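Matching sites in inositol 2-dehydrogenase from Sinorhizobium meliloti, a protein that catalyses the NAD-dependent oxidation of myo-inositol to scyllo-inosose, the first step in the breakdown of myo-inositol (PDB 4HKT (chain A, 2.00 Å), residues L117-N122 and I301-N306), and in its relative Myo-inositol 2-dehydrogenase from Thermotoga maritima (PDB 3EZY (chain B, 2.04 Å), residues L118-N123 and P302-E307). One frame, after least-squares fit of the local backbone (RMSD 0.74 Å); residues are numbered along the deposited sequences.

Structure 1 (4HKT); sequences LMVGFN and IAPSGN. With GOL (glycerol), chain C.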
loop_
_atom_site.group_PDB
_atom_site.type_symbol
_atom_site.label_atom_id
_atom_site.label_comp_id
_atom_site.label_asym_id
_atom_site.label_seq_id
_atom_site.Cartn_x
_atom_site.Cartn_y
_atom_site.Cartn_z
ATOM N N LEU A 117 -6.714 40.194 -2.213
ATOM C CA LEU A 117 -5.942 39.570 -1.139
ATOM C C LEU A 117 -6.223 38.069 -1.130
ATOM O O LEU A 117 -7.369 37.643 -0.991
ATOM C CB LEU A 117 -6.346 40.179 0.233
ATOM C CG LEU A 117 -5.900 39.439 1.506
ATOM C CD1 LEU A 117 -4.407 39.571 1.620
ATOM C CD2 LEU A 117 -6.548 39.958 2.793
HETATM N N MSE A 118 -5.168 37.297 -1.240
HETATM C CA MSE A 118 -5.216 35.879 -1.017
HETATM C C MSE A 118 -4.363 35.633 0.185
HETATM O O MSE A 118 -3.281 36.226 0.324
HETATM C CB MSE A 118 -4.585 35.160 -2.210
HETATM C CG MSE A 118 -4.597 33.660 -2.007
HETATM SE SE MSE A 118 -3.878 32.743 -3.607
HETATM C CE MSE A 118 -5.388 33.019 -4.795
ATOM N N VAL A 119 -4.815 34.727 1.061
ATOM C CA VAL A 119 -4.041 34.383 2.233
ATOM C C VAL A 119 -3.385 33.050 1.983
ATOM O O VAL A 119 -3.868 32.253 1.206
ATOM C CB VAL A 119 -4.909 34.370 3.543
ATOM C CG1 VAL A 119 -5.586 35.711 3.759
ATOM C CG2 VAL A 119 -5.953 33.275 3.524
ATOM N N GLY A 120 -2.308 32.777 2.671
ATOM C CA GLY A 120 -1.527 31.599 2.393
ATOM C C GLY A 120 -2.011 30.308 3.055
ATOM O O GLY A 120 -1.388 29.817 3.993
ATOM N N PHE A 121 -3.128 29.754 2.598
ATOM C CA PHE A 121 -3.478 28.409 3.054
ATOM C C PHE A 121 -3.137 27.513 1.873
ATOM O O PHE A 121 -3.995 27.138 1.095
ATOM C CB PHE A 121 -4.933 28.298 3.444
ATOM C CG PHE A 121 -5.279 28.992 4.743
ATOM C CD1 PHE A 121 -4.584 28.727 5.882
ATOM C CD2 PHE A 121 -6.386 29.798 4.830
ATOM C CE1 PHE A 121 -4.922 29.334 7.075
ATOM C CE2 PHE A 121 -6.756 30.394 6.013
ATOM C CZ PHE A 121 -6.011 30.178 7.143
ATOM N N ASN A 122 -1.864 27.205 1.753
ATOM C CA ASN A 122 -1.331 26.528 0.561
ATOM C C ASN A 122 -1.857 25.120 0.378
ATOM O O ASN A 122 -1.873 24.577 -0.756
ATOM C CB ASN A 122 0.184 26.481 0.637
ATOM C CG ASN A 122 0.669 25.926 1.957
ATOM O OD1 ASN A 122 0.588 26.586 2.976
ATOM N ND2 ASN A 122 1.132 24.697 1.947
ATOM N N ILE A 301 -11.352 35.467 -5.118
ATOM C CA ILE A 301 -10.154 34.786 -4.607
ATOM C C ILE A 301 -10.583 33.775 -3.557
ATOM O O ILE A 301 -11.473 34.061 -2.756
ATOM C CB ILE A 301 -9.162 35.813 -4.003
ATOM C CG1 ILE A 301 -8.583 36.665 -5.131
ATOM C CG2 ILE A 301 -8.043 35.137 -3.208
ATOM C CD1 ILE A 301 -7.519 37.671 -4.717
ATOM N N ALA A 302 -9.955 32.599 -3.597
ATOM C CA ALA A 302 -9.993 31.614 -2.514
ATOM C C ALA A 302 -8.599 31.021 -2.396
ATOM O O ALA A 302 -8.019 30.663 -3.395
ATOM C CB ALA A 302 -10.996 30.509 -2.809
ATOM N N PRO A 303 -8.034 30.932 -1.188
ATOM C CA PRO A 303 -8.481 31.396 0.117
ATOM C C PRO A 303 -8.445 32.933 0.252
ATOM O O PRO A 303 -7.455 33.579 -0.056
ATOM C CB PRO A 303 -7.509 30.726 1.080
ATOM C CG PRO A 303 -6.331 30.379 0.281
ATOM C CD PRO A 303 -6.665 30.402 -1.154
ATOM N N SER A 304 -9.562 33.487 0.640
ATOM C CA SER A 304 -9.734 34.903 0.793
ATOM C C SER A 304 -9.341 35.372 2.206
ATOM O O SER A 304 -9.034 34.579 3.103
ATOM C CB SER A 304 -11.198 35.205 0.611
ATOM O OG SER A 304 -11.960 34.630 1.693
ATOM N N GLY A 305 -9.446 36.672 2.392
ATOM C CA GLY A 305 -9.383 37.287 3.694
ATOM C C GLY A 305 -10.368 36.684 4.654
ATOM O O GLY A 305 -10.009 36.381 5.787
ATOM N N ASN A 306 -11.616 36.520 4.229
ATOM C CA ASN A 306 -12.601 35.927 5.117
ATOM C C ASN A 306 -12.222 34.506 5.512
ATOM O O ASN A 306 -12.505 34.076 6.637
ATOM C CB ASN A 306 -14.006 35.966 4.518
ATOM C CG ASN A 306 -15.063 35.540 5.526
ATOM O OD1 ASN A 306 -15.256 36.200 6.567
ATOM N ND2 ASN A 306 -15.691 34.375 5.283
HETATM C C1 GOL C . -10.724 39.783 -1.212
HETATM O O1 GOL C . -9.860 40.376 -2.208
HETATM C C2 GOL C . -9.784 39.108 -0.202
HETATM O O2 GOL C . -10.126 37.790 0.018
HETATM C C3 GOL C . -9.657 39.790 1.172
HETATM O O3 GOL C . -10.855 39.994 1.899
#
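Val119 and Pro303 are joined through the backbone: Val119 N donates to Pro303 O at 3.1 Å with an N-H...O angle of 162°. This bond ties 117-120, an outermost strand of the parallel Rossmann sheet, to the loop leading into helix 305-324. Ser304 is that helix's N-cap, and Asp307 accepts a hydrogen bond from Ser304 N.

Along Met118, a selenomethionine, CB lies 3.6 Å from Ile301 CG2 and CG lies 3.5 Å from Pro303 O. The chain then bends at its last torsion (chi3 -73°), which brings CE beyond SE to 3.7 Å from Ile301 CG2, with Ala302 O also close. Phe91 of strand 89-93 touches the same side chain.

Val119 CG2 rests 3.4 Å from Ser304 O, a van der Waals contact. Ile301 CG2 packs 3.4 Å from Leu117 O. Pro303, preceded by a cis peptide, sets its CB 4.0 Å from Phe121 CD2, both residues being buried.

What differs
The backbone bond is kept: Val119(A) N to Pro303(A) O measures 3.1 Å, and Thr120(B) N to Val304(B) O 3.0 Å. A second bond exists in structure 2 alone, Thr120(B) OG1 to Ser305(B) O at 2.8 Å. CG1 of Val119(A) and OG1 of Thr120(B) lie 0.9 Å apart after superposition, so a methyl takes the hydroxyl's place but cannot make the bond. The remaining branches diverge: neither CG2 of Val119(A) nor CG2 of Thr120(B) has a counterpart, though each still touches the phenylalanine two residues on, Phe121(A) or Phe122(B).

At Met118(A)/Phe119(B) the CG atoms are 0.8 Å apart, and CE of Met118(A) lies 0.9 Å apart from CE1 of Phe119(B). SE of Met118(A) has no counterpart, nor do CE2 and CZ of Phe119(B); the ring is thus broader, while both residues meet the same loop positions, Ile301(A)/Pro302(B), Ala302(A)/Ala303(B) and Pro303(A)/Val304(B).

The loop itself takes another course. The CA atoms of Ala302(A) and Ala303(B) are 1.7 Å apart and their O atoms 2.7 Å apart, with psi 132° against -36°; at Pro303(A)/Val304(B) phi is -70° against -124°. Proline follows this alanine in structure 1 and precedes it in structure 2, which may contribute. CG1, CG2 and CD1 of Ile301(A) are unmatched, as are CG and CD of Pro302(B), yet both CB atoms remain beside the O of Leu117(A) or Leu118(B). CG of Pro303(A) and CG2 of Val304(B) lie 1.3 Å apart after superposition, while CG1 of Val304(B) has no counterpart; the ring of Phe121(A)/Phe122(B) keeps its place. Exposed Asn306(A) and Glu307(B) diverge beyond CB.

Structure 2 (3EZY); sequences LFTGFN and PAVSGE.
Thr120 and Val304 meet through a backbone bond, Thr120 N to Val304 O, 3.0 Å long with an N-H...O angle of 158°. Ser305 is the N-cap of helix 306-325, and Asp308 accepts a hydrogen bond from Ser305 N.

Starting from CB, 4.1 Å from Pro302 CB, Phe119 places CG 3.7 Å from Val304 O. On one branch CD1 also meets Pro302 CB, and CE1 reaches Ala303 CB at 3.9 Å. On the other, CE2 lies 4.0 Å from Val304 CB, while CZ at the tip touches Val304 CG2. Phe92 of strand 90-94 meets the same ring, their planes inclined at about 35°.

Thr120 OG1 donates to Ser305 O at 2.8 Å from above the carbonyl plane; with OG1 anti to the carbonyl carbon (chi1 -65°), the hydroxyl faces the loop and is satisfied there. Pro302 CG packs 3.2 Å from Leu118 O. Val304 CG1 approaches Phe122 CD2 to 3.9 Å, both residues being buried.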
loop_
_atom_site.group_PDB
_atom_site.type_symbol
_atom_site.label_atom_id
_atom_site.label_comp_id
_atom_site.label_asym_id
_atom_site.label_seq_id
_atom_site.Cartn_x
_atom_site.Cartn_y
_atom_site.Cartn_z
ATOM N N LEU B 118 -7.224 40.142 -1.908
ATOM C CA LEU B 118 -6.485 39.697 -0.733
ATOM C C LEU B 118 -6.580 38.160 -0.681
ATOM O O LEU B 118 -7.649 37.611 -0.460
ATOM C CB LEU B 118 -7.030 40.307 0.566
ATOM C CG LEU B 118 -6.381 39.778 1.871
ATOM C CD1 LEU B 118 -4.842 39.857 1.793
ATOM C CD2 LEU B 118 -6.895 40.544 3.108
ATOM N N PHE B 119 -5.467 37.489 -0.926
ATOM C CA PHE B 119 -5.408 36.012 -0.996
ATOM C C PHE B 119 -4.607 35.542 0.224
ATOM O O PHE B 119 -3.499 36.000 0.438
ATOM C CB PHE B 119 -4.658 35.621 -2.280
ATOM C CG PHE B 119 -4.711 34.129 -2.635
ATOM C CD1 PHE B 119 -5.348 33.715 -3.801
ATOM C CD2 PHE B 119 -4.115 33.178 -1.820
ATOM C CE1 PHE B 119 -5.390 32.371 -4.176
ATOM C CE2 PHE B 119 -4.167 31.813 -2.173
ATOM C CZ PHE B 119 -4.815 31.429 -3.356
ATOM N N THR B 120 -5.171 34.642 1.020
ATOM C CA THR B 120 -4.532 34.162 2.217
ATOM C C THR B 120 -3.780 32.891 1.879
ATOM O O THR B 120 -4.327 32.006 1.224
ATOM C CB THR B 120 -5.563 33.817 3.305
ATOM O OG1 THR B 120 -6.222 35.018 3.708
ATOM C CG2 THR B 120 -4.865 33.214 4.557
ATOM N N GLY B 121 -2.532 32.793 2.338
ATOM C CA GLY B 121 -1.656 31.706 1.936
ATOM C C GLY B 121 -1.881 30.400 2.700
ATOM O O GLY B 121 -0.951 29.925 3.377
ATOM N N PHE B 122 -3.084 29.816 2.609
ATOM C CA PHE B 122 -3.296 28.444 3.138
ATOM C C PHE B 122 -2.907 27.421 2.071
ATOM O O PHE B 122 -3.740 26.961 1.300
ATOM C CB PHE B 122 -4.723 28.266 3.636
ATOM C CG PHE B 122 -4.978 28.980 4.940
ATOM C CD1 PHE B 122 -4.071 28.863 6.000
ATOM C CD2 PHE B 122 -6.116 29.739 5.119
ATOM C CE1 PHE B 122 -4.307 29.496 7.203
ATOM C CE2 PHE B 122 -6.394 30.343 6.333
ATOM C CZ PHE B 122 -5.469 30.263 7.371
ATOM N N ASN B 123 -1.612 27.146 1.970
ATOM C CA ASN B 123 -1.104 26.315 0.881
ATOM C C ASN B 123 -1.603 24.867 0.883
ATOM O O ASN B 123 -1.650 24.234 -0.150
ATOM C CB ASN B 123 0.444 26.303 0.869
ATOM C CG ASN B 123 1.028 25.714 2.149
ATOM O OD1 ASN B 123 0.864 26.290 3.225
ATOM N ND2 ASN B 123 1.707 24.565 2.044
ATOM N N PRO B 302 -10.389 35.913 -4.804
ATOM C CA PRO B 302 -9.282 34.979 -4.536
ATOM C C PRO B 302 -9.793 33.561 -4.138
ATOM O O PRO B 302 -10.822 33.455 -3.471
ATOM C CB PRO B 302 -8.588 35.596 -3.337
ATOM C CG PRO B 302 -9.682 36.504 -2.660
ATOM C CD PRO B 302 -10.591 36.930 -3.753
ATOM N N ALA B 303 -9.060 32.502 -4.491
ATOM C CA ALA B 303 -9.477 31.145 -4.110
ATOM C C ALA B 303 -9.506 30.968 -2.597
ATOM O O ALA B 303 -10.339 30.227 -2.040
ATOM C CB ALA B 303 -8.533 30.086 -4.747
ATOM N N VAL B 304 -8.563 31.615 -1.917
ATOM C CA VAL B 304 -8.552 31.623 -0.471
ATOM C C VAL B 304 -8.571 33.093 -0.055
ATOM O O VAL B 304 -7.655 33.846 -0.384
ATOM C CB VAL B 304 -7.286 30.979 0.108
ATOM C CG1 VAL B 304 -7.397 30.913 1.647
ATOM C CG2 VAL B 304 -7.002 29.592 -0.529
ATOM N N SER B 305 -9.590 33.501 0.683
ATOM C CA SER B 305 -9.839 34.947 0.860
ATOM C C SER B 305 -9.397 35.461 2.231
ATOM O O SER B 305 -8.878 34.697 3.068
ATOM C CB SER B 305 -11.321 35.244 0.661
ATOM O OG SER B 305 -12.019 34.675 1.757
ATOM N N GLY B 306 -9.574 36.764 2.457
ATOM C CA GLY B 306 -9.185 37.316 3.734
ATOM C C GLY B 306 -10.059 36.782 4.833
ATOM O O GLY B 306 -9.616 36.530 5.955
ATOM N N GLU B 307 -11.324 36.628 4.496
ATOM C CA GLU B 307 -12.314 36.059 5.386
ATOM C C GLU B 307 -11.951 34.622 5.840
ATOM O O GLU B 307 -12.164 34.273 6.996
ATOM C CB GLU B 307 -13.687 36.106 4.692
ATOM C CG GLU B 307 -14.276 37.543 4.574
ATOM C CD GLU B 307 -13.714 38.431 3.384
ATOM O OE1 GLU B 307 -14.174 39.594 3.308
ATOM O OE2 GLU B 307 -12.867 38.015 2.525
#